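Local coordinates for triosephosphate isomerase (Toxoplasma gondii, PDB 5UPR), which probably catalyses the interconversion of D-glyceraldehyde 3-phosphate and dihydroxyacetone phosphate in glycolysis and gluconeogenesis, working as a homodimer, at residues R9-G14 / A217-Y222; E27-L32 / Q57-Q62; R64-A69 / N94-V99; Q70-Q75 / L85-I90. One frame throughout, in Å; residues are numbered along the deposited sequence.

Contact 1: R9-G14 / A217-Y222; sequences RGFVGG and ATRVIY
R219 reaches across from segment 217-222 to R9 and F11. Its CB points toward residues 9-14, and from there the chain folds on itself, with bends at chi2 (77°) and chi3 (61°). R219 CG lies 3.2 Å from R9 O and CD stays close to the same oxygen, so the aliphatic part wraps round the carbonyl. R219 NH1 then returns to donate a hydrogen bond to R9 O (3.1 Å); the oxygen lies almost in the guanidinium plane, while NH1 stands above the plane of the carbonyl. These strands, first and seventh of the TIM barrel, are not neighbours in the sheet: strand 242-245 runs between them, and the side chains meet inside the barrel. The guanidinium also meets F11. F11 CD2 sits over one guanidinium face, 3.9 Å from R219 NH2, and the two planes are 87° apart, so the phenyl presents its rim to the cation. Arginine suits this place because its long arm also carries a charge to D43, which pairs with NH1 of R219 and with NE of R9. Beyond the charged end the contact turns apolar, F11 CD1 meeting I221 CD1 at 3.7 Å, with V175 touching both side chains.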
loop_
_atom_site.group_PDB
_atom_site.type_symbol
_atom_site.label_atom_id
_atom_site.label_comp_id
_atom_site.label_asym_id
_atom_site.label_seq_id
_atom_site.Cartn_x
_atom_site.Cartn_y
_atom_site.Cartn_z
ATOM N N ARG A 9 -13.773 23.884 -12.284
ATOM C CA ARG A 9 -14.697 23.340 -11.310
ATOM C C ARG A 9 -13.974 23.152 -9.954
ATOM O O ARG A 9 -12.837 22.642 -9.888
ATOM C CB ARG A 9 -15.160 22.030 -11.877
ATOM C CG ARG A 9 -16.254 21.395 -11.137
ATOM C CD ARG A 9 -16.897 20.352 -12.089
ATOM N NE ARG A 9 -17.757 19.412 -11.353
ATOM C CZ ARG A 9 -19.021 19.627 -11.046
ATOM N NH1 ARG A 9 -19.659 20.720 -11.499
ATOM N NH2 ARG A 9 -19.681 18.722 -10.348
ATOM N N GLY A 10 -14.626 23.568 -8.880
ATOM C CA GLY A 10 -14.107 23.400 -7.514
ATOM C C GLY A 10 -13.861 21.933 -7.197
ATOM O O GLY A 10 -14.521 21.034 -7.777
ATOM N N PHE A 11 -12.870 21.680 -6.325
ATOM C CA PHE A 11 -12.473 20.319 -6.008
ATOM C C PHE A 11 -12.172 20.190 -4.552
ATOM O O PHE A 11 -11.367 20.961 -4.025
ATOM C CB PHE A 11 -11.227 19.986 -6.870
ATOM C CG PHE A 11 -10.792 18.573 -6.802
ATOM C CD1 PHE A 11 -10.069 18.085 -5.707
ATOM C CD2 PHE A 11 -11.124 17.668 -7.823
ATOM C CE1 PHE A 11 -9.631 16.767 -5.665
ATOM C CE2 PHE A 11 -10.696 16.357 -7.772
ATOM C CZ PHE A 11 -9.947 15.916 -6.703
ATOM N N VAL A 12 -12.759 19.201 -3.890
ATOM C CA VAL A 12 -12.421 18.933 -2.483
ATOM C C VAL A 12 -12.067 17.449 -2.343
ATOM O O VAL A 12 -12.917 16.588 -2.604
ATOM C CB VAL A 12 -13.527 19.370 -1.530
ATOM C CG1 VAL A 12 -13.240 18.977 -0.101
ATOM C CG2 VAL A 12 -13.750 20.878 -1.664
ATOM N N GLY A 13 -10.806 17.155 -1.938
ATOM C CA GLY A 13 -10.382 15.805 -1.631
ATOM C C GLY A 13 -10.336 15.585 -0.147
ATOM O O GLY A 13 -10.038 16.499 0.628
ATOM N N GLY A 14 -10.674 14.375 0.276
ATOM C CA GLY A 14 -10.607 13.979 1.693
ATOM C C GLY A 14 -9.629 12.825 1.823
ATOM O O GLY A 14 -9.917 11.740 1.368
ATOM N N ALA A 217 -6.645 25.171 -17.107
ATOM C CA ALA A 217 -7.557 24.092 -16.800
ATOM C C ALA A 217 -7.227 23.340 -15.498
ATOM O O ALA A 217 -8.120 22.739 -14.893
ATOM C CB ALA A 217 -7.623 23.126 -17.948
ATOM N N THR A 218 -5.968 23.362 -15.042
ATOM C CA THR A 218 -5.578 22.477 -13.969
ATOM C C THR A 218 -6.086 23.032 -12.622
ATOM O O THR A 218 -5.763 24.168 -12.253
ATOM C CB THR A 218 -4.050 22.269 -13.948
ATOM O OG1 THR A 218 -3.579 21.785 -15.214
ATOM C CG2 THR A 218 -3.632 21.338 -12.837
ATOM N N ARG A 219 -6.884 22.251 -11.882
ATOM C CA ARG A 219 -7.203 22.661 -10.512
ATOM C C ARG A 219 -5.938 22.621 -9.604
ATOM O O ARG A 219 -5.169 21.645 -9.621
ATOM C CB ARG A 219 -8.287 21.785 -9.895
ATOM C CG ARG A 219 -9.679 22.156 -10.261
ATOM C CD ARG A 219 -10.117 21.703 -11.682
ATOM N NE ARG A 219 -10.085 20.261 -11.868
ATOM C CZ ARG A 219 -11.049 19.404 -11.480
ATOM N NH1 ARG A 219 -12.143 19.819 -10.857
ATOM N NH2 ARG A 219 -10.908 18.120 -11.705
ATOM N N VAL A 220 -5.712 23.681 -8.866
ATOM C CA VAL A 220 -4.662 23.749 -7.822
ATOM C C VAL A 220 -5.380 23.923 -6.486
ATOM O O VAL A 220 -5.993 25.002 -6.218
ATOM C CB VAL A 220 -3.657 24.854 -8.045
ATOM C CG1 VAL A 220 -2.490 24.724 -7.071
ATOM C CG2 VAL A 220 -3.122 24.807 -9.452
ATOM N N ILE A 221 -5.322 22.868 -5.647
ATOM C CA ILE A 221 -6.033 22.850 -4.376
ATOM C C ILE A 221 -5.060 23.000 -3.180
ATOM O O ILE A 221 -3.883 22.614 -3.263
ATOM C CB ILE A 221 -6.912 21.613 -4.212
ATOM C CG1 ILE A 221 -6.068 20.326 -4.174
ATOM C CG2 ILE A 221 -7.926 21.552 -5.339
ATOM C CD1 ILE A 221 -6.887 19.047 -4.091
ATOM N N TYR A 222 -5.538 23.597 -2.090
ATOM C CA TYR A 222 -4.703 23.884 -0.928
ATOM C C TYR A 222 -4.967 22.809 0.154
ATOM O O TYR A 222 -6.138 22.447 0.444
ATOM C CB TYR A 222 -4.968 25.355 -0.345
ATOM C CG TYR A 222 -4.265 25.499 0.976
ATOM C CD1 TYR A 222 -2.897 25.835 1.033
ATOM C CD2 TYR A 222 -4.915 25.205 2.174
ATOM C CE1 TYR A 222 -2.217 25.849 2.276
ATOM C CE2 TYR A 222 -4.250 25.207 3.393
ATOM C CZ TYR A 222 -2.918 25.518 3.446
ATOM O OH TYR A 222 -2.276 25.512 4.664
#

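Contact 2: E27-L32 / Q57-Q62; sequences ELVDML and QDSLRQ
V29 and S59 make the closest apolar-to-hydroxyl approach between these segments: CG1 of V29 comes to 3.4 Å from OG of S59, and CG2 stands a little farther from the same oxygen. V29 CB points toward the other segment, and CG1, anti to the backbone N (chi1 165°), leads the approach. One residue on, L60 offers a methyl. L60 CD1 is 4.1 Å from L32 CB and as near L32 CD1, while V29 CG1 lies 4.3 Å from L60 CD1. V29 and L32, about one helical turn apart on helix 22-34, both present apolar groups to L60 CD1, a place that suits valine and leucine. At the far end Q62 bends its chain at chi2 (-110°), and Q62 NE2 comes 2.9 Å from L32 O, though Q62 is poorly ordered.

The second shell explains how the small serine is held beside a methyl. S59 OG is hydrogen-bonded back to Q55 O, and a hydroxyl suits a place where it can bond a carbonyl of its own helix. N33, just after L32, grips the turn that follows: its ND2 bonds S59 O and its OD1 receives R61 N, so an asparagine amide ties both backbone polarities of the departing chain to helix 22-34.

In the barrel, helix 22-34 and helix 53-59 belong to the outer layer. L60 also packs on V65 and V67, and L32 touches F254, so the contact joins two neighbouring helices of that layer, with strand 65-69 under L60 and helix 253-260 beside L32.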
loop_
_atom_site.group_PDB
_atom_site.type_symbol
_atom_site.label_atom_id
_atom_site.label_comp_id
_atom_site.label_asym_id
_atom_site.label_seq_id
_atom_site.Cartn_x
_atom_site.Cartn_y
_atom_site.Cartn_z
ATOM N N GLU A 27 -20.098 4.900 8.704
ATOM C CA GLU A 27 -20.477 6.226 9.200
ATOM C C GLU A 27 -20.119 7.366 8.250
ATOM O O GLU A 27 -20.931 8.253 8.011
ATOM C CB GLU A 27 -19.822 6.483 10.580
ATOM C CG GLU A 27 -20.145 7.855 11.199
ATOM C CD GLU A 27 -19.023 8.398 12.077
ATOM O OE1 GLU A 27 -18.640 7.626 12.981
ATOM O OE2 GLU A 27 -18.511 9.532 11.824
ATOM N N LEU A 28 -18.885 7.360 7.733
ATOM C CA LEU A 28 -18.469 8.402 6.784
ATOM C C LEU A 28 -19.285 8.340 5.496
ATOM O O LEU A 28 -19.630 9.370 4.937
ATOM C CB LEU A 28 -16.967 8.331 6.496
ATOM C CG LEU A 28 -16.151 8.796 7.708
ATOM C CD1 LEU A 28 -14.662 8.407 7.659
ATOM C CD2 LEU A 28 -16.257 10.290 7.844
ATOM N N VAL A 29 -19.543 7.137 4.994
ATOM C CA VAL A 29 -20.331 6.985 3.783
ATOM C C VAL A 29 -21.773 7.500 4.033
ATOM O O VAL A 29 -22.325 8.231 3.201
ATOM C CB VAL A 29 -20.363 5.510 3.311
ATOM C CG1 VAL A 29 -21.472 5.283 2.268
ATOM C CG2 VAL A 29 -19.026 5.065 2.738
ATOM N N ASP A 30 -22.355 7.130 5.182
ATOM C CA ASP A 30 -23.703 7.617 5.548
ATOM C C ASP A 30 -23.732 9.164 5.650
ATOM O O ASP A 30 -24.675 9.805 5.215
ATOM C CB ASP A 30 -24.161 7.042 6.881
ATOM C CG ASP A 30 -24.439 5.499 6.830
ATOM O OD1 ASP A 30 -24.435 4.885 5.735
ATOM O OD2 ASP A 30 -24.604 4.875 7.896
HETATM N N MSE A 31 -22.693 9.765 6.215
HETATM C CA MSE A 31 -22.601 11.234 6.264
HETATM C C MSE A 31 -22.590 11.804 4.868
HETATM O O MSE A 31 -23.262 12.789 4.617
HETATM C CB MSE A 31 -21.309 11.673 6.948
HETATM C CG MSE A 31 -21.143 13.179 7.089
HETATM SE SE MSE A 31 -19.263 13.473 7.525
HETATM C CE MSE A 31 -18.639 13.177 5.715
ATOM N N LEU A 32 -21.835 11.203 3.949
ATOM C CA LEU A 32 -21.724 11.757 2.589
ATOM C C LEU A 32 -23.057 11.587 1.828
ATOM O O LEU A 32 -23.487 12.515 1.114
ATOM C CB LEU A 32 -20.579 11.099 1.835
ATOM C CG LEU A 32 -19.156 11.426 2.360
ATOM C CD1 LEU A 32 -18.181 10.398 1.838
ATOM C CD2 LEU A 32 -18.697 12.863 2.004
ATOM N N GLN A 57 -17.196 1.985 -2.375
ATOM C CA GLN A 57 -17.769 1.864 -3.727
ATOM C C GLN A 57 -19.151 1.193 -3.714
ATOM O O GLN A 57 -20.034 1.570 -4.500
ATOM C CB GLN A 57 -16.885 1.038 -4.661
ATOM C CG GLN A 57 -15.580 1.642 -4.996
ATOM C CD GLN A 57 -14.710 0.736 -5.824
ATOM O OE1 GLN A 57 -14.347 -0.377 -5.387
ATOM N NE2 GLN A 57 -14.412 1.175 -7.025
ATOM N N ASP A 58 -19.344 0.195 -2.844
ATOM C CA ASP A 58 -20.632 -0.490 -2.788
ATOM C C ASP A 58 -21.773 0.279 -2.172
ATOM O O ASP A 58 -22.929 0.016 -2.538
ATOM C CB ASP A 58 -20.519 -1.785 -1.978
ATOM C CG ASP A 58 -19.646 -2.841 -2.673
ATOM O OD1 ASP A 58 -19.073 -2.576 -3.786
ATOM O OD2 ASP A 58 -19.496 -3.911 -2.069
ATOM N N SER A 59 -21.499 1.161 -1.202
ATOM C CA SER A 59 -22.549 1.856 -0.459
ATOM C C SER A 59 -22.695 3.351 -0.774
ATOM O O SER A 59 -23.704 3.962 -0.399
ATOM C CB SER A 59 -22.377 1.642 1.050
ATOM O OG SER A 59 -21.074 2.001 1.449
ATOM N N LEU A 60 -21.748 3.946 -1.477
ATOM C CA LEU A 60 -21.838 5.369 -1.780
ATOM C C LEU A 60 -22.861 5.569 -2.873
ATOM O O LEU A 60 -22.870 4.840 -3.839
ATOM C CB LEU A 60 -20.450 5.899 -2.120
ATOM C CG LEU A 60 -20.040 7.355 -2.146
ATOM C CD1 LEU A 60 -20.216 8.037 -0.815
ATOM C CD2 LEU A 60 -18.574 7.368 -2.550
ATOM N N ARG A 61 -23.771 6.524 -2.669
ATOM C CA ARG A 61 -25.008 6.752 -3.477
ATOM C C ARG A 61 -25.077 8.237 -3.907
ATOM O O ARG A 61 -26.173 8.795 -4.058
ATOM C CB ARG A 61 -26.328 6.542 -2.654
ATOM C CG ARG A 61 -26.710 5.114 -2.297
ATOM C CD ARG A 61 -27.160 5.057 -0.847
ATOM N NE ARG A 61 -28.381 5.854 -0.594
ATOM C CZ ARG A 61 -28.701 6.437 0.576
ATOM N NH1 ARG A 61 -27.890 6.355 1.643
ATOM N NH2 ARG A 61 -29.829 7.139 0.702
ATOM N N GLN A 62 -23.929 8.862 -4.064
ATOM C CA GLN A 62 -23.785 10.220 -4.557
ATOM C C GLN A 62 -22.865 9.975 -5.743
ATOM O O GLN A 62 -21.742 9.560 -5.507
ATOM C CB GLN A 62 -23.120 11.056 -3.478
ATOM C CG GLN A 62 -24.102 11.397 -2.401
ATOM C CD GLN A 62 -24.490 12.848 -2.368
ATOM O OE1 GLN A 62 -24.242 13.610 -3.291
ATOM N NE2 GLN A 62 -25.048 13.251 -1.227
#

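Contact 3: R64-A69 / N94-V99; sequences RVQVAA and NIPWVV
W97 and Q66 share the one side-chain hydrogen bond between these segments, while the backbones supply two more. W97 NE1 donates to Q66 OE1 over 3.0 Å; the oxygen lies near the indole plane, but NE1 stands well above the carboxamide plane, the amide and ring planes being 83° apart. Glutamine suits this partly exposed position because its carbonyl can accept the indole N-H, although Q66 is poorly ordered. Between backbones, A69 N donates to W97 O, and V99 N to A69 O (2.9 Å), nearly along the C=O axis. CA-H...O contacts add to these, among them A68 CA to W97 O at 3.1 Å.

Apolar contacts lie on both sides of the sheet. A68 CB meets W97 CB at 3.6 Å on the face where the indole stacks edge-to-face with F11; alanine's small side chain leaves room for the indole. On the other face A69 CB packs against V98 CG1. Just before strand 97-100, P96 CD (4.1 Å) and I95 CG2 meet V67 CG2, and I95 packs on L51 of the second subunit.

Adjacent parallel strands joined through helix 87-92, their short segments inclined by 42°, form a beta-alpha-beta crossover of the TIM barrel.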
loop_
_atom_site.group_PDB
_atom_site.type_symbol
_atom_site.label_atom_id
_atom_site.label_comp_id
_atom_site.label_asym_id
_atom_site.label_seq_id
_atom_site.Cartn_x
_atom_site.Cartn_y
_atom_site.Cartn_z
ATOM N N ARG A 64 -21.690 12.234 -7.573
ATOM C CA ARG A 64 -20.743 13.329 -7.452
ATOM C C ARG A 64 -19.576 13.086 -6.515
ATOM O O ARG A 64 -18.628 13.864 -6.579
ATOM C CB ARG A 64 -21.437 14.632 -7.014
ATOM C CG ARG A 64 -22.488 15.179 -7.954
ATOM C CD ARG A 64 -21.881 15.656 -9.257
ATOM N NE ARG A 64 -22.865 16.349 -10.099
ATOM C CZ ARG A 64 -22.721 16.614 -11.409
ATOM N NH1 ARG A 64 -21.633 16.250 -12.092
ATOM N NH2 ARG A 64 -23.675 17.239 -12.060
ATOM N N VAL A 65 -19.653 12.079 -5.637
ATOM C CA VAL A 65 -18.474 11.655 -4.833
ATOM C C VAL A 65 -17.785 10.458 -5.481
ATOM O O VAL A 65 -18.420 9.467 -5.779
ATOM C CB VAL A 65 -18.812 11.323 -3.371
ATOM C CG1 VAL A 65 -17.543 11.019 -2.593
ATOM C CG2 VAL A 65 -19.568 12.503 -2.733
ATOM N N GLN A 66 -16.495 10.574 -5.713
ATOM C CA GLN A 66 -15.691 9.530 -6.302
ATOM C C GLN A 66 -14.683 9.049 -5.275
ATOM O O GLN A 66 -14.385 9.733 -4.313
ATOM C CB GLN A 66 -15.010 10.079 -7.540
ATOM C CG GLN A 66 -15.957 10.470 -8.671
ATOM C CD GLN A 66 -15.225 10.689 -9.952
ATOM O OE1 GLN A 66 -14.511 11.644 -10.091
ATOM N NE2 GLN A 66 -15.349 9.751 -10.877
ATOM N N VAL A 67 -14.137 7.862 -5.521
ATOM C CA VAL A 67 -13.185 7.255 -4.569
ATOM C C VAL A 67 -11.771 7.311 -5.133
ATOM O O VAL A 67 -11.573 7.332 -6.349
ATOM C CB VAL A 67 -13.556 5.843 -4.152
ATOM C CG1 VAL A 67 -14.994 5.811 -3.684
ATOM C CG2 VAL A 67 -13.442 4.885 -5.332
ATOM N N ALA A 68 -10.801 7.341 -4.239
ATOM C CA ALA A 68 -9.373 7.336 -4.559
ATOM C C ALA A 68 -8.580 6.348 -3.720
ATOM O O ALA A 68 -8.925 6.129 -2.562
ATOM C CB ALA A 68 -8.773 8.704 -4.326
ATOM N N ALA A 69 -7.473 5.839 -4.257
ATOM C CA ALA A 69 -6.486 5.219 -3.407
ATOM C C ALA A 69 -5.507 6.284 -2.936
ATOM O O ALA A 69 -5.302 7.293 -3.615
ATOM C CB ALA A 69 -5.742 4.092 -4.190
ATOM N N ASN A 94 -12.317 -0.091 -10.975
ATOM C CA ASN A 94 -13.181 1.107 -11.088
ATOM C C ASN A 94 -12.948 2.214 -10.064
ATOM O O ASN A 94 -13.845 2.926 -9.695
ATOM C CB ASN A 94 -14.669 0.744 -11.099
ATOM C CG ASN A 94 -14.977 -0.393 -12.026
ATOM O OD1 ASN A 94 -14.851 -0.297 -13.249
ATOM N ND2 ASN A 94 -15.453 -1.503 -11.436
ATOM N N ILE A 95 -11.718 2.355 -9.622
ATOM C CA ILE A 95 -11.296 3.439 -8.770
ATOM C C ILE A 95 -10.744 4.522 -9.699
ATOM O O ILE A 95 -9.738 4.274 -10.366
ATOM C CB ILE A 95 -10.233 2.941 -7.780
ATOM C CG1 ILE A 95 -10.817 1.847 -6.875
ATOM C CG2 ILE A 95 -9.684 4.126 -6.963
ATOM C CD1 ILE A 95 -9.780 1.004 -6.152
ATOM N N PRO A 96 -11.392 5.731 -9.738
ATOM C CA PRO A 96 -10.940 6.694 -10.775
ATOM C C PRO A 96 -9.774 7.594 -10.384
ATOM O O PRO A 96 -9.156 8.138 -11.298
ATOM C CB PRO A 96 -12.185 7.528 -11.073
ATOM C CG PRO A 96 -13.083 7.335 -9.877
ATOM C CD PRO A 96 -12.705 6.082 -9.167
ATOM N N TRP A 97 -9.424 7.697 -9.087
ATOM C CA TRP A 97 -8.430 8.636 -8.621
ATOM C C TRP A 97 -7.364 7.975 -7.775
ATOM O O TRP A 97 -7.630 7.003 -7.075
ATOM C CB TRP A 97 -9.056 9.763 -7.768
ATOM C CG TRP A 97 -9.843 10.728 -8.555
ATOM C CD1 TRP A 97 -11.143 10.615 -8.856
ATOM C CD2 TRP A 97 -9.412 11.975 -9.117
ATOM N NE1 TRP A 97 -11.565 11.678 -9.586
ATOM C CE2 TRP A 97 -10.520 12.520 -9.806
ATOM C CE3 TRP A 97 -8.195 12.657 -9.150
ATOM C CZ2 TRP A 97 -10.469 13.714 -10.502
ATOM C CZ3 TRP A 97 -8.119 13.863 -9.863
ATOM C CH2 TRP A 97 -9.248 14.376 -10.507
ATOM N N VAL A 98 -6.177 8.574 -7.791
ATOM C CA VAL A 98 -5.122 8.262 -6.851
ATOM C C VAL A 98 -4.457 9.545 -6.306
ATOM O O VAL A 98 -4.327 10.524 -7.049
ATOM C CB VAL A 98 -4.022 7.386 -7.464
ATOM C CG1 VAL A 98 -4.619 6.014 -7.719
ATOM C CG2 VAL A 98 -3.388 7.968 -8.725
ATOM N N VAL A 99 -4.016 9.476 -5.048
ATOM C CA VAL A 99 -3.167 10.491 -4.437
ATOM C C VAL A 99 -1.728 10.065 -4.579
ATOM O O VAL A 99 -1.378 8.916 -4.214
ATOM C CB VAL A 99 -3.502 10.651 -2.946
ATOM C CG1 VAL A 99 -2.615 11.717 -2.293
ATOM C CG2 VAL A 99 -5.039 10.961 -2.738
#

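Contact 4: Q70-Q75 / L85-I90; sequences QDSSTQ and LSPKMI
S73 and L85 close the base of the long loop between strand 65-69 and helix 87-92, the loop that in triosephosphate isomerases projects from the TIM barrel into the partner subunit. Here too the second subunit lies against it: Q70 OE1 bonds to G83 N of the second subunit, and S86 packs on C18 of that chain. The closure is a backbone bond, S73 N to L85 O (2.9 Å, 152° at the hydrogen). S73 CB lies 3.5 Å from L85 O.

Serine suits position 73 because its hydroxyl makes an ST turn: S73 OG, anti to the backbone N (chi1 -172°), accepts from Q75 N at 3.0 Å, and it is also hydrogen-bonded to E84 OE1. S86 is the N-cap residue of helix 87-92, and S86 OG accepts from M89 N at 3.3 Å. P87 follows naturally as a first helical residue, since its ring nitrogen has no hydrogen to satisfy there.

Packing fills the remainder. S72 OG lies 3.7 Å from both P87 CD and I90 CD1, where the isoleucine tip also comes close to D71 O. D71 itself turns its carboxylate to K123 and R105. Q75 O, which has no hydrogen-bonding partner in the model, rests 3.2 Å from S86 CB and 3.4 Å from P87 CD.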
loop_
_atom_site.group_PDB
_atom_site.type_symbol
_atom_site.label_atom_id
_atom_site.label_comp_id
_atom_site.label_asym_id
_atom_site.label_seq_id
_atom_site.Cartn_x
_atom_site.Cartn_y
_atom_site.Cartn_z
ATOM N N GLN A 70 -4.832 6.019 -1.804
ATOM C CA GLN A 70 -3.840 6.940 -1.199
ATOM C C GLN A 70 -2.419 6.843 -1.778
ATOM O O GLN A 70 -1.535 7.618 -1.323
ATOM C CB GLN A 70 -3.791 6.691 0.325
ATOM C CG GLN A 70 -5.061 7.094 1.073
ATOM C CD GLN A 70 -5.008 6.777 2.580
ATOM O OE1 GLN A 70 -3.890 6.585 3.160
ATOM N NE2 GLN A 70 -6.192 6.754 3.233
ATOM N N ASP A 71 -2.194 5.902 -2.723
ATOM C CA ASP A 71 -0.876 5.687 -3.343
ATOM C C ASP A 71 -1.146 4.758 -4.498
ATOM O O ASP A 71 -2.235 4.163 -4.599
ATOM C CB ASP A 71 0.081 5.015 -2.361
ATOM C CG ASP A 71 1.536 4.885 -2.865
ATOM O OD1 ASP A 71 2.022 5.655 -3.716
ATOM O OD2 ASP A 71 2.194 3.914 -2.392
ATOM N N SER A 72 -0.161 4.676 -5.393
ATOM C CA SER A 72 -0.227 3.800 -6.569
ATOM C C SER A 72 1.209 3.413 -6.954
ATOM O O SER A 72 2.091 4.250 -6.815
ATOM C CB SER A 72 -0.864 4.677 -7.654
ATOM O OG SER A 72 -1.172 3.896 -8.692
ATOM N N SER A 73 1.462 2.160 -7.346
ATOM C CA SER A 73 2.819 1.672 -7.503
ATOM C C SER A 73 3.582 2.327 -8.709
ATOM O O SER A 73 2.984 2.759 -9.727
ATOM C CB SER A 73 2.776 0.163 -7.680
ATOM O OG SER A 73 4.082 -0.382 -7.652
ATOM N N THR A 74 4.918 2.381 -8.574
ATOM C CA THR A 74 5.791 2.593 -9.695
ATOM C C THR A 74 5.630 1.505 -10.768
ATOM O O THR A 74 5.974 1.712 -11.914
ATOM C CB THR A 74 7.289 2.596 -9.315
ATOM O OG1 THR A 74 7.617 1.392 -8.614
ATOM C CG2 THR A 74 7.595 3.732 -8.462
ATOM N N GLN A 75 5.164 0.340 -10.344
ATOM C CA GLN A 75 5.012 -0.830 -11.239
ATOM C C GLN A 75 3.624 -0.709 -11.853
ATOM O O GLN A 75 2.617 -0.729 -11.127
ATOM C CB GLN A 75 5.176 -2.125 -10.460
ATOM C CG GLN A 75 6.450 -2.145 -9.617
ATOM C CD GLN A 75 7.687 -1.915 -10.453
ATOM O OE1 GLN A 75 8.057 -2.795 -11.218
ATOM N NE2 GLN A 75 8.310 -0.773 -10.309
ATOM N N LEU A 85 -0.184 -2.117 -5.037
ATOM C CA LEU A 85 -1.346 -1.956 -5.875
ATOM C C LEU A 85 -0.903 -1.115 -7.104
ATOM O O LEU A 85 -0.609 0.104 -7.014
ATOM C CB LEU A 85 -2.445 -1.186 -5.102
ATOM C CG LEU A 85 -2.791 -1.814 -3.737
ATOM C CD1 LEU A 85 -3.969 -1.020 -3.100
ATOM C CD2 LEU A 85 -3.263 -3.297 -3.790
ATOM N N SER A 86 -0.913 -1.756 -8.268
ATOM C CA SER A 86 -0.575 -1.083 -9.523
ATOM C C SER A 86 -1.728 -0.204 -10.036
ATOM O O SER A 86 -2.926 -0.425 -9.721
ATOM C CB SER A 86 -0.199 -2.107 -10.579
ATOM O OG SER A 86 -1.297 -2.944 -10.895
ATOM N N PRO A 87 -1.379 0.814 -10.870
ATOM C CA PRO A 87 -2.459 1.644 -11.389
ATOM C C PRO A 87 -3.413 0.850 -12.274
ATOM O O PRO A 87 -4.609 1.167 -12.335
ATOM C CB PRO A 87 -1.717 2.726 -12.167
ATOM C CG PRO A 87 -0.296 2.209 -12.353
ATOM C CD PRO A 87 -0.032 1.369 -11.139
ATOM N N LYS A 88 -2.918 -0.160 -12.951
ATOM C CA LYS A 88 -3.798 -0.979 -13.816
ATOM C C LYS A 88 -4.807 -1.697 -12.937
ATOM O O LYS A 88 -5.989 -1.743 -13.282
ATOM C CB LYS A 88 -2.949 -1.954 -14.611
ATOM C CG LYS A 88 -3.711 -2.827 -15.592
ATOM C CD LYS A 88 -2.688 -3.654 -16.384
ATOM C CE LYS A 88 -3.286 -4.811 -17.065
ATOM N NZ LYS A 88 -3.816 -4.414 -18.352
HETATM N N MSE A 89 -4.365 -2.258 -11.804
HETATM C CA MSE A 89 -5.288 -2.932 -10.869
HETATM C C MSE A 89 -6.347 -1.980 -10.353
HETATM O O MSE A 89 -7.559 -2.325 -10.264
HETATM C CB MSE A 89 -4.452 -3.502 -9.700
HETATM C CG MSE A 89 -5.332 -4.229 -8.718
HETATM SE SE MSE A 89 -4.335 -4.806 -7.160
HETATM C CE MSE A 89 -3.447 -6.366 -7.951
ATOM N N ILE A 90 -5.874 -0.780 -9.958
ATOM C CA ILE A 90 -6.739 0.225 -9.338
ATOM C C ILE A 90 -7.811 0.623 -10.380
ATOM O O ILE A 90 -8.990 0.629 -10.106
ATOM C CB ILE A 90 -5.896 1.421 -8.827
ATOM C CG1 ILE A 90 -5.093 0.987 -7.576
ATOM C CG2 ILE A 90 -6.764 2.611 -8.450
ATOM C CD1 ILE A 90 -3.938 1.922 -7.253
#

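In the fold
All four contacts belong to one TIM barrel, the isomerase part of a longer protein, and contact 1 brackets the others along the chain, joining the first strand to the seventh. Contact 2 closes before contact 3 opens, and contact 4 is nested within contact 3, its loop and helix connecting that contact's two strands. Contacts 1 and 3 reach the same sheet, their centres 14 Å apart, and meet in the barrel interior. Contact 2, about 13 Å from contact 3 between centres, sits in the helical layer outside and touches strand 65-69. Contact 4, about 12 Å from contact 3 between centres, leads to the second subunit. Barrel interior, helical coat and dimer interface are linked through contact 3.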